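Local coordinates for 4-alpha-glucanotransferase (PDB 1TZ7), which is an enzyme of the amylomaltase family, built round an eight-stranded parallel beta/alpha barrel that carries further helices, at residues D100-R105 and K125-K130; K339-Y344 and N348-E353; E426-E431 and I442-I447. All coordinates share one frame; numbering follows the deposited sequence.

Contact 1: residues D100-R105 and K125-K130; sequences DLIKER and KELLEK
I102 is the loop side chain that meets helix 117-133, and it touches L127 and K130. Its CB points toward the helix, and its two branches do different work. CG1 sits between the backbone N and the carbonyl carbon (chi1 54°), while CG2 lies beside the N. From there CG2 reaches the helix backbone, 3.7 Å from L127 O. The same methyl is 4.3 Å from K130 CB. The longer branch runs out to the tip of L127, and I102 CD1 lies 4.3 Å from L127 CD2. L127 starts off to one side of the loop, and its end then bends nearer. K130 does the reverse. Its CB points toward the loop, but the aliphatic chain leads away, so the ammonium takes no part in the contact. L101 approaches through its backbone, with L101 O 3.7 Å from K130 O. Both are carbonyl oxygens, so this is close approach and not a bond. L96 of helix 94-98 also touches I102, and P93 and D106 touch L127. I102 is therefore shared between two helices. The loop turns off helix 94-98 through a Schellman motif, with D100 at positive phi as its C-prime residue and L101 N bonded to L96 O.

Contact 2: residues K339-Y344 and N348-E353; sequences KKLLSY and NPFIAE
F350 of strand 350-352 lays its side chain against helix 334-344, on L341 and L342. The CB already points toward the helix. CG stands beside the backbone N and anti to the carbonyl carbon (chi1 -58°), which carries the ring on in that direction. Along one side of the ring, F350 CD2 meets L342 CD2 at 4.2 Å. The next atom, CE2, touches the same methyl and also L341 CB. At the tip, F350 CZ is 4.1 Å from L341 CB and equally close to L341 CD1. The side chain of L341 runs at about a right angle to that of F350, whereas L342 slides past it in the opposite direction. P349 CG lies over the centre of one face of the F350 ring, 4.0 Å above the plane. The other methyl of L342 turns to the amide of N348, with L342 CD1 3.6 Å from N348 CG. That amide is held by an Asx turn: F350 N donates to N348 OD1 at 3.2 Å, with an N-H...O angle of 156°. I290 of helix 287-297 touches L341, and L305 of the neighbouring barrel strand touches F350. Helix and barrel strand thus join through carbon contacts. The N348 amide is held through OD1 by the backbone N of F350, two residues on, and offers the leucine its carbon atoms as well as its polar ends.

Contact 3: residues E426-E431 and I442-I447; sequences EYLGRE and IRLVLI
The Y427 ring meets L444 at its edge and not over a face. L444 CD2 lies near the ring plane, 4.1 Å from Y427 CD1. The ring reaches this place because its CG is anti to the backbone N (chi1 -159°), and its CB points toward helix 437-447. L389 and P390 from a loop also touch the Y427 side chain. The hydroxyl is hydrogen-bonded to H391 ND1, which fixes the polar end of the tyrosine away from the leucines. L428 meets L444 methyl to methyl. L428 CD2 is 3.5 Å from L444 CD2, which is tighter than usual for two carbons. Both torsions of L444 (chi1 -107°, chi2 18°) lie off the usual staggered values, so the short distance may reflect strain or doubtful placement. One methyl, L444 CD2, therefore serves both Y427 and L428. I377 and P390 pack on the same leucine, and a bound MPD molecule, probably from the crystallisation liquor, lies about 4 Å from its side chain. Just past this contact, helix 418-428 ends at L428, and the next residue, G429, has positive phi. The link between the two helix segments is purely apolar and buries 115 Å² in all, both sides summed. On the side of helix 437-447 it rests on L444 alone, and the tyrosine joins it by carbon while spending its oxygen on H391.

Contact 2 lies closest to the centre of the chain (about 17 Å between centres) and alone involves a barrel strand. Contacts 1 and 3 lie about 28 and 29 Å out, on opposite sides. Contacts 1 and 2 are partly buried. Contact 1 sets a loop on a helix; contact 3 joins two helices at the surface. The three share no element, and nearest atoms of contacts 2 and 3 are about 13 Å apart. Contacts 2 and 3 are mainly apolar; contact 1 mixes methyl contacts with carbonyl oxygens. Methyl groups meet a helix carbonyl, leucine methyl and lysine CB in contact 1, a ring and an amide in contact 2, a ring edge and another methyl in contact 3.

Contact 1: residues D100-R105 and K125-K130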
loop_
_atom_site.group_PDB
_atom_site.type_symbol
_atom_site.label_atom_id
_atom_site.label_comp_id
_atom_site.label_asym_id
_atom_site.label_seq_id
_atom_site.Cartn_x
_atom_site.Cartn_y
_atom_site.Cartn_z
ATOM N N ASP A 100 14.231 -20.209 -18.785
ATOM C CA ASP A 100 14.604 -20.199 -20.210
ATOM C C ASP A 100 13.601 -19.410 -21.063
ATOM O O ASP A 100 13.276 -19.805 -22.181
ATOM C CB ASP A 100 14.746 -21.636 -20.742
ATOM C CG ASP A 100 16.137 -22.193 -20.541
ATOM O OD1 ASP A 100 16.635 -22.893 -21.448
ATOM O OD2 ASP A 100 16.811 -21.985 -19.512
ATOM N N LEU A 101 13.120 -18.293 -20.524
ATOM C CA LEU A 101 12.231 -17.398 -21.261
ATOM C C LEU A 101 12.987 -16.176 -21.790
ATOM O O LEU A 101 12.535 -15.515 -22.724
ATOM C CB LEU A 101 11.074 -16.949 -20.370
ATOM C CG LEU A 101 10.231 -18.075 -19.764
ATOM C CD1 LEU A 101 9.262 -17.521 -18.733
ATOM C CD2 LEU A 101 9.483 -18.841 -20.849
ATOM N N ILE A 102 14.137 -15.880 -21.183
ATOM C CA ILE A 102 15.054 -14.868 -21.713
ATOM C C ILE A 102 16.496 -15.362 -21.657
ATOM O O ILE A 102 16.813 -16.301 -20.926
ATOM C CB ILE A 102 14.918 -13.537 -20.920
ATOM C CG1 ILE A 102 15.106 -13.782 -19.421
ATOM C CG2 ILE A 102 13.566 -12.892 -21.188
ATOM C CD1 ILE A 102 15.486 -12.538 -18.644
ATOM N N LYS A 103 17.364 -14.720 -22.436
ATOM C CA LYS A 103 18.794 -15.039 -22.428
ATOM C C LYS A 103 19.517 -14.222 -21.359
ATOM O O LYS A 103 18.968 -13.260 -20.826
ATOM C CB LYS A 103 19.409 -14.760 -23.805
ATOM C CG LYS A 103 18.875 -15.659 -24.914
ATOM C CD LYS A 103 19.593 -15.406 -26.240
ATOM C CE LYS A 103 19.933 -16.710 -26.947
ATOM N NZ LYS A 103 20.574 -16.478 -28.273
ATOM N N GLU A 104 20.751 -14.613 -21.052
ATOM C CA GLU A 104 21.533 -13.952 -20.008
ATOM C C GLU A 104 21.888 -12.507 -20.392
ATOM O O GLU A 104 22.014 -11.642 -19.525
ATOM C CB GLU A 104 22.813 -14.743 -19.720
ATOM C CG GLU A 104 23.656 -14.171 -18.587
ATOM C CD GLU A 104 24.164 -15.239 -17.640
ATOM O OE1 GLU A 104 24.985 -16.076 -18.070
ATOM O OE2 GLU A 104 23.743 -15.240 -16.464
ATOM N N ARG A 105 22.045 -12.256 -21.691
ATOM C CA ARG A 105 22.465 -10.936 -22.173
ATOM C C ARG A 105 21.317 -9.912 -22.117
ATOM O O ARG A 105 21.551 -8.707 -22.183
ATOM C CB ARG A 105 23.026 -11.034 -23.607
ATOM C CG ARG A 105 21.972 -11.254 -24.688
ATOM C CD ARG A 105 22.535 -11.799 -25.996
ATOM N NE ARG A 105 21.479 -12.199 -26.925
ATOM C CZ ARG A 105 21.693 -12.830 -28.080
ATOM N NH1 ARG A 105 22.931 -13.140 -28.459
ATOM N NH2 ARG A 105 20.665 -13.154 -28.860
ATOM N N LYS A 125 8.948 -4.294 -19.071
ATOM C CA LYS A 125 7.940 -4.570 -20.093
ATOM C C LYS A 125 8.556 -5.308 -21.270
ATOM O O LYS A 125 7.936 -6.192 -21.842
ATOM C CB LYS A 125 7.292 -3.271 -20.582
ATOM C CG LYS A 125 6.060 -3.486 -21.490
ATOM C CD LYS A 125 5.773 -2.258 -22.361
ATOM C CE LYS A 125 5.051 -1.164 -21.573
ATOM N NZ LYS A 125 5.313 0.199 -22.129
ATOM N N GLU A 126 9.783 -4.938 -21.624
ATOM C CA GLU A 126 10.475 -5.558 -22.752
ATOM C C GLU A 126 10.891 -6.989 -22.413
ATOM O O GLU A 126 10.773 -7.884 -23.239
ATOM C CB GLU A 126 11.710 -4.725 -23.157
ATOM C CG GLU A 126 11.655 -4.178 -24.582
ATOM C CD GLU A 126 10.289 -3.609 -24.942
ATOM O OE1 GLU A 126 9.743 -3.993 -26.000
ATOM O OE2 GLU A 126 9.763 -2.780 -24.166
ATOM N N LEU A 127 11.370 -7.195 -21.189
ATOM C CA LEU A 127 11.734 -8.534 -20.723
ATOM C C LEU A 127 10.515 -9.454 -20.692
ATOM O O LEU A 127 10.619 -10.634 -20.993
ATOM C CB LEU A 127 12.363 -8.470 -19.327
ATOM C CG LEU A 127 13.766 -7.860 -19.230
ATOM C CD1 LEU A 127 14.227 -7.852 -17.784
ATOM C CD2 LEU A 127 14.762 -8.612 -20.105
ATOM N N LEU A 128 9.360 -8.896 -20.324
ATOM C CA LEU A 128 8.130 -9.679 -20.179
ATOM C C LEU A 128 7.481 -9.950 -21.538
ATOM O O LEU A 128 6.818 -10.968 -21.722
ATOM C CB LEU A 128 7.137 -8.954 -19.257
ATOM C CG LEU A 128 7.452 -9.024 -17.757
ATOM C CD1 LEU A 128 6.695 -7.949 -16.994
ATOM C CD2 LEU A 128 7.128 -10.402 -17.202
ATOM N N GLU A 129 7.673 -9.032 -22.481
ATOM C CA GLU A 129 7.204 -9.228 -23.853
ATOM C C GLU A 129 7.985 -10.355 -24.504
ATOM O O GLU A 129 7.424 -11.176 -25.224
ATOM C CB GLU A 129 7.369 -7.937 -24.667
ATOM C CG GLU A 129 6.324 -6.871 -24.365
ATOM C CD GLU A 129 4.998 -7.133 -25.050
ATOM O OE1 GLU A 129 4.905 -8.107 -25.825
ATOM O OE2 GLU A 129 4.047 -6.364 -24.812
ATOM N N LYS A 130 9.288 -10.386 -24.238
ATOM C CA LYS A 130 10.175 -11.400 -24.797
ATOM C C LYS A 130 9.907 -12.762 -24.159
ATOM O O LYS A 130 9.961 -13.793 -24.829
ATOM C CB LYS A 130 11.639 -10.995 -24.573
ATOM C CG LYS A 130 12.641 -11.793 -25.388
ATOM C CD LYS A 130 13.992 -11.069 -25.480
ATOM C CE LYS A 130 13.982 -9.980 -26.561
ATOM N NZ LYS A 130 15.113 -10.133 -27.526
#

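Contact 2: residues K339-Y344 and N348-E353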
loop_
_atom_site.group_PDB
_atom_site.type_symbol
_atom_site.label_atom_id
_atom_site.label_comp_id
_atom_site.label_asym_id
_atom_site.label_seq_id
_atom_site.Cartn_x
_atom_site.Cartn_y
_atom_site.Cartn_z
ATOM N N LYS A 339 -19.850 -5.100 10.189
ATOM C CA LYS A 339 -20.601 -6.223 10.768
ATOM C C LYS A 339 -20.578 -7.417 9.813
ATOM O O LYS A 339 -20.376 -8.559 10.233
ATOM C CB LYS A 339 -22.048 -5.820 11.063
ATOM C CG LYS A 339 -22.862 -6.913 11.798
ATOM C CD LYS A 339 -24.158 -6.360 12.391
ATOM C CE LYS A 339 -24.787 -7.332 13.406
ATOM N NZ LYS A 339 -24.300 -8.725 13.243
ATOM N N LYS A 340 -20.777 -7.144 8.528
ATOM C CA LYS A 340 -20.744 -8.191 7.514
ATOM C C LYS A 340 -19.320 -8.681 7.258
ATOM O O LYS A 340 -19.092 -9.876 7.130
ATOM C CB LYS A 340 -21.368 -7.700 6.208
ATOM C CG LYS A 340 -22.337 -8.685 5.586
ATOM C CD LYS A 340 -22.093 -8.848 4.112
ATOM C CE LYS A 340 -22.922 -9.980 3.534
ATOM N NZ LYS A 340 -23.717 -9.548 2.365
ATOM N N LEU A 341 -18.363 -7.751 7.189
ATOM C CA LEU A 341 -16.960 -8.115 6.929
ATOM C C LEU A 341 -16.391 -8.988 8.053
ATOM O O LEU A 341 -15.647 -9.927 7.794
ATOM C CB LEU A 341 -16.084 -6.858 6.748
ATOM C CG LEU A 341 -16.203 -6.113 5.405
ATOM C CD1 LEU A 341 -15.267 -4.913 5.382
ATOM C CD2 LEU A 341 -15.911 -7.039 4.226
ATOM N N LEU A 342 -16.745 -8.676 9.296
ATOM C CA LEU A 342 -16.230 -9.428 10.446
ATOM C C LEU A 342 -16.976 -10.764 10.621
ATOM O O LEU A 342 -16.505 -11.649 11.311
ATOM C CB LEU A 342 -16.315 -8.589 11.747
ATOM C CG LEU A 342 -15.046 -7.780 12.164
ATOM C CD1 LEU A 342 -13.752 -8.569 11.944
ATOM C CD2 LEU A 342 -14.981 -6.474 11.450
ATOM N N SER A 343 -18.140 -10.890 9.991
ATOM C CA SER A 343 -18.841 -12.168 9.939
ATOM C C SER A 343 -18.185 -13.091 8.915
ATOM O O SER A 343 -18.040 -14.296 9.149
ATOM C CB SER A 343 -20.308 -11.966 9.584
ATOM O OG SER A 343 -20.998 -11.320 10.623
ATOM N N TYR A 344 -17.791 -12.515 7.786
ATOM C CA TYR A 344 -17.106 -13.255 6.727
ATOM C C TYR A 344 -15.658 -13.546 7.114
ATOM O O TYR A 344 -15.102 -14.590 6.739
ATOM C CB TYR A 344 -17.127 -12.450 5.419
ATOM C CG TYR A 344 -18.340 -12.697 4.560
ATOM C CD1 TYR A 344 -19.622 -12.612 5.090
ATOM C CD2 TYR A 344 -18.206 -13.012 3.214
ATOM C CE1 TYR A 344 -20.733 -12.836 4.307
ATOM C CE2 TYR A 344 -19.314 -13.238 2.417
ATOM C CZ TYR A 344 -20.570 -13.148 2.961
ATOM O OH TYR A 344 -21.666 -13.376 2.174
ATOM N N ASN A 348 -10.387 -11.298 12.060
ATOM C CA ASN A 348 -10.107 -9.845 12.074
ATOM C C ASN A 348 -8.709 -9.472 11.584
ATOM O O ASN A 348 -7.783 -9.287 12.380
ATOM C CB ASN A 348 -10.365 -9.230 13.448
ATOM C CG ASN A 348 -10.537 -7.698 13.380
ATOM O OD1 ASN A 348 -10.240 -7.071 12.352
ATOM N ND2 ASN A 348 -11.015 -7.101 14.466
ATOM N N PRO A 349 -8.572 -9.355 10.267
ATOM C CA PRO A 349 -7.308 -8.985 9.642
ATOM C C PRO A 349 -7.086 -7.473 9.576
ATOM O O PRO A 349 -6.062 -7.044 9.064
ATOM C CB PRO A 349 -7.453 -9.553 8.231
ATOM C CG PRO A 349 -8.909 -9.422 7.933
ATOM C CD PRO A 349 -9.629 -9.596 9.266
ATOM N N PHE A 350 -8.034 -6.684 10.081
ATOM C CA PHE A 350 -8.074 -5.254 9.769
ATOM C C PHE A 350 -7.225 -4.421 10.723
ATOM O O PHE A 350 -7.199 -4.662 11.937
ATOM C CB PHE A 350 -9.510 -4.749 9.760
ATOM C CG PHE A 350 -10.393 -5.473 8.791
ATOM C CD1 PHE A 350 -10.173 -5.370 7.423
ATOM C CD2 PHE A 350 -11.436 -6.276 9.242
ATOM C CE1 PHE A 350 -10.988 -6.051 6.518
ATOM C CE2 PHE A 350 -12.244 -6.952 8.347
ATOM C CZ PHE A 350 -12.018 -6.836 6.981
ATOM N N ILE A 351 -6.515 -3.450 10.150
ATOM C CA ILE A 351 -5.860 -2.396 10.904
ATOM C C ILE A 351 -6.352 -1.061 10.365
ATOM O O ILE A 351 -6.434 -0.873 9.161
ATOM C CB ILE A 351 -4.307 -2.488 10.733
ATOM C CG1 ILE A 351 -3.773 -3.773 11.360
ATOM C CG2 ILE A 351 -3.629 -1.273 11.350
ATOM C CD1 ILE A 351 -2.344 -4.118 10.936
ATOM N N ALA A 352 -6.681 -0.142 11.256
ATOM C CA ALA A 352 -7.202 1.151 10.852
ATOM C C ALA A 352 -6.076 2.170 10.735
ATOM O O ALA A 352 -5.331 2.390 11.689
ATOM C CB ALA A 352 -8.242 1.633 11.847
ATOM N N GLU A 353 -5.955 2.788 9.554
ATOM C CA GLU A 353 -5.258 4.064 9.427
ATOM C C GLU A 353 -6.189 5.179 9.861
ATOM O O GLU A 353 -6.970 5.717 9.053
ATOM C CB GLU A 353 -4.785 4.298 7.990
ATOM C CG GLU A 353 -3.853 5.508 7.836
ATOM C CD GLU A 353 -4.591 6.786 7.441
ATOM O OE1 GLU A 353 -4.704 7.704 8.288
ATOM O OE2 GLU A 353 -5.051 6.876 6.287
#

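Contact 3: residues E426-E431 and I442-I447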
loop_
_atom_site.group_PDB
_atom_site.type_symbol
_atom_site.label_atom_id
_atom_site.label_comp_id
_atom_site.label_asym_id
_atom_site.label_seq_id
_atom_site.Cartn_x
_atom_site.Cartn_y
_atom_site.Cartn_z
ATOM N N GLU A 426 12.312 16.266 27.811
ATOM C CA GLU A 426 11.737 16.129 29.148
ATOM C C GLU A 426 11.088 14.748 29.325
ATOM O O GLU A 426 11.064 14.202 30.427
ATOM C CB GLU A 426 10.710 17.236 29.404
ATOM C CG GLU A 426 11.336 18.566 29.793
ATOM C CD GLU A 426 10.319 19.686 29.916
ATOM O OE1 GLU A 426 10.672 20.753 30.464
ATOM O OE2 GLU A 426 9.172 19.504 29.465
ATOM N N TYR A 427 10.573 14.191 28.236
ATOM C CA TYR A 427 9.979 12.858 28.281
ATOM C C TYR A 427 11.060 11.796 28.513
ATOM O O TYR A 427 10.843 10.829 29.245
ATOM C CB TYR A 427 9.215 12.557 26.995
ATOM C CG TYR A 427 8.187 11.450 27.155
ATOM C CD1 TYR A 427 8.437 10.170 26.681
ATOM C CD2 TYR A 427 6.974 11.689 27.794
ATOM C CE1 TYR A 427 7.500 9.147 26.831
ATOM C CE2 TYR A 427 6.031 10.679 27.950
ATOM C CZ TYR A 427 6.304 9.406 27.465
ATOM O OH TYR A 427 5.377 8.399 27.612
ATOM N N LEU A 428 12.227 11.995 27.889
ATOM C CA LEU A 428 13.364 11.074 28.037
ATOM C C LEU A 428 14.112 11.329 29.328
ATOM O O LEU A 428 14.816 10.458 29.825
ATOM C CB LEU A 428 14.322 11.214 26.841
ATOM C CG LEU A 428 13.704 10.690 25.543
ATOM C CD1 LEU A 428 14.392 11.137 24.282
ATOM C CD2 LEU A 428 13.374 9.217 25.561
ATOM N N GLY A 429 13.953 12.531 29.871
ATOM C CA GLY A 429 14.640 12.919 31.080
ATOM C C GLY A 429 16.016 13.501 30.819
ATOM O O GLY A 429 16.756 13.782 31.751
ATOM N N ARG A 430 16.362 13.680 29.548
ATOM C CA ARG A 430 17.647 14.281 29.192
ATOM C C ARG A 430 17.654 14.822 27.766
ATOM O O ARG A 430 16.846 14.418 26.924
ATOM C CB ARG A 430 18.774 13.260 29.360
ATOM C CG ARG A 430 18.619 12.008 28.499
ATOM C CD ARG A 430 19.346 10.790 29.051
ATOM N NE ARG A 430 19.987 10.001 27.999
ATOM C CZ ARG A 430 19.376 9.054 27.283
ATOM N NH1 ARG A 430 20.050 8.393 26.350
ATOM N NH2 ARG A 430 18.092 8.766 27.496
ATOM N N GLU A 431 18.573 15.745 27.506
ATOM C CA GLU A 431 18.875 16.173 26.148
ATOM C C GLU A 431 19.692 15.096 25.444
ATOM O O GLU A 431 20.612 14.523 26.033
ATOM C CB GLU A 431 19.659 17.493 26.169
ATOM C CG GLU A 431 19.082 18.566 25.273
ATOM C CD GLU A 431 19.938 19.816 25.239
ATOM O OE1 GLU A 431 20.006 20.522 26.269
ATOM O OE2 GLU A 431 20.542 20.095 24.182
ATOM N N ILE A 442 12.906 4.515 19.055
ATOM C CA ILE A 442 12.681 3.095 18.826
ATOM C C ILE A 442 12.422 2.387 20.162
ATOM O O ILE A 442 11.490 1.607 20.280
ATOM C CB ILE A 442 13.886 2.460 18.096
ATOM C CG1 ILE A 442 13.855 2.831 16.605
ATOM C CG2 ILE A 442 13.870 0.935 18.250
ATOM C CD1 ILE A 442 15.192 2.655 15.899
ATOM N N ARG A 443 13.251 2.681 21.162
ATOM C CA ARG A 443 13.075 2.111 22.505
ATOM C C ARG A 443 11.698 2.445 23.083
ATOM O O ARG A 443 11.053 1.593 23.673
ATOM C CB ARG A 443 14.154 2.619 23.448
ATOM C CG ARG A 443 15.507 1.963 23.255
ATOM C CD ARG A 443 16.572 2.476 24.203
ATOM N NE ARG A 443 17.901 1.980 23.859
ATOM C CZ ARG A 443 18.448 0.871 24.358
ATOM N NH1 ARG A 443 17.781 0.127 25.233
ATOM N NH2 ARG A 443 19.668 0.506 23.982
ATOM N N LEU A 444 11.261 3.697 22.906
ATOM C CA LEU A 444 9.957 4.148 23.421
ATOM C C LEU A 444 8.805 3.376 22.753
ATOM O O LEU A 444 7.829 2.999 23.407
ATOM C CB LEU A 444 9.781 5.657 23.172
ATOM C CG LEU A 444 9.873 6.635 24.369
ATOM C CD1 LEU A 444 10.544 6.034 25.573
ATOM C CD2 LEU A 444 10.575 7.904 23.951
ATOM N N VAL A 445 8.925 3.152 21.457
ATOM C CA VAL A 445 7.926 2.405 20.725
ATOM C C VAL A 445 7.916 0.921 21.182
ATOM O O VAL A 445 6.856 0.333 21.381
ATOM C CB VAL A 445 8.172 2.500 19.198
ATOM C CG1 VAL A 445 7.357 1.454 18.447
ATOM C CG2 VAL A 445 7.837 3.896 18.701
ATOM N N LEU A 446 9.104 0.345 21.358
ATOM C CA LEU A 446 9.232 -1.067 21.714
ATOM C C LEU A 446 8.779 -1.345 23.153
ATOM O O LEU A 446 8.218 -2.400 23.433
ATOM C CB LEU A 446 10.683 -1.544 21.532
ATOM C CG LEU A 446 11.244 -1.541 20.103
ATOM C CD1 LEU A 446 12.711 -1.961 20.110
ATOM C CD2 LEU A 446 10.448 -2.431 19.199
ATOM N N ILE A 447 9.030 -0.397 24.058
ATOM C CA ILE A 447 8.694 -0.575 25.478
ATOM C C ILE A 447 7.184 -0.432 25.726
ATOM O O ILE A 447 6.681 -0.849 26.765
ATOM C CB ILE A 447 9.476 0.443 26.369
ATOM C CG1 ILE A 447 9.475 -0.021 27.834
ATOM C CG2 ILE A 447 8.860 1.829 26.269
ATOM C CD1 ILE A 447 10.429 0.730 28.713
#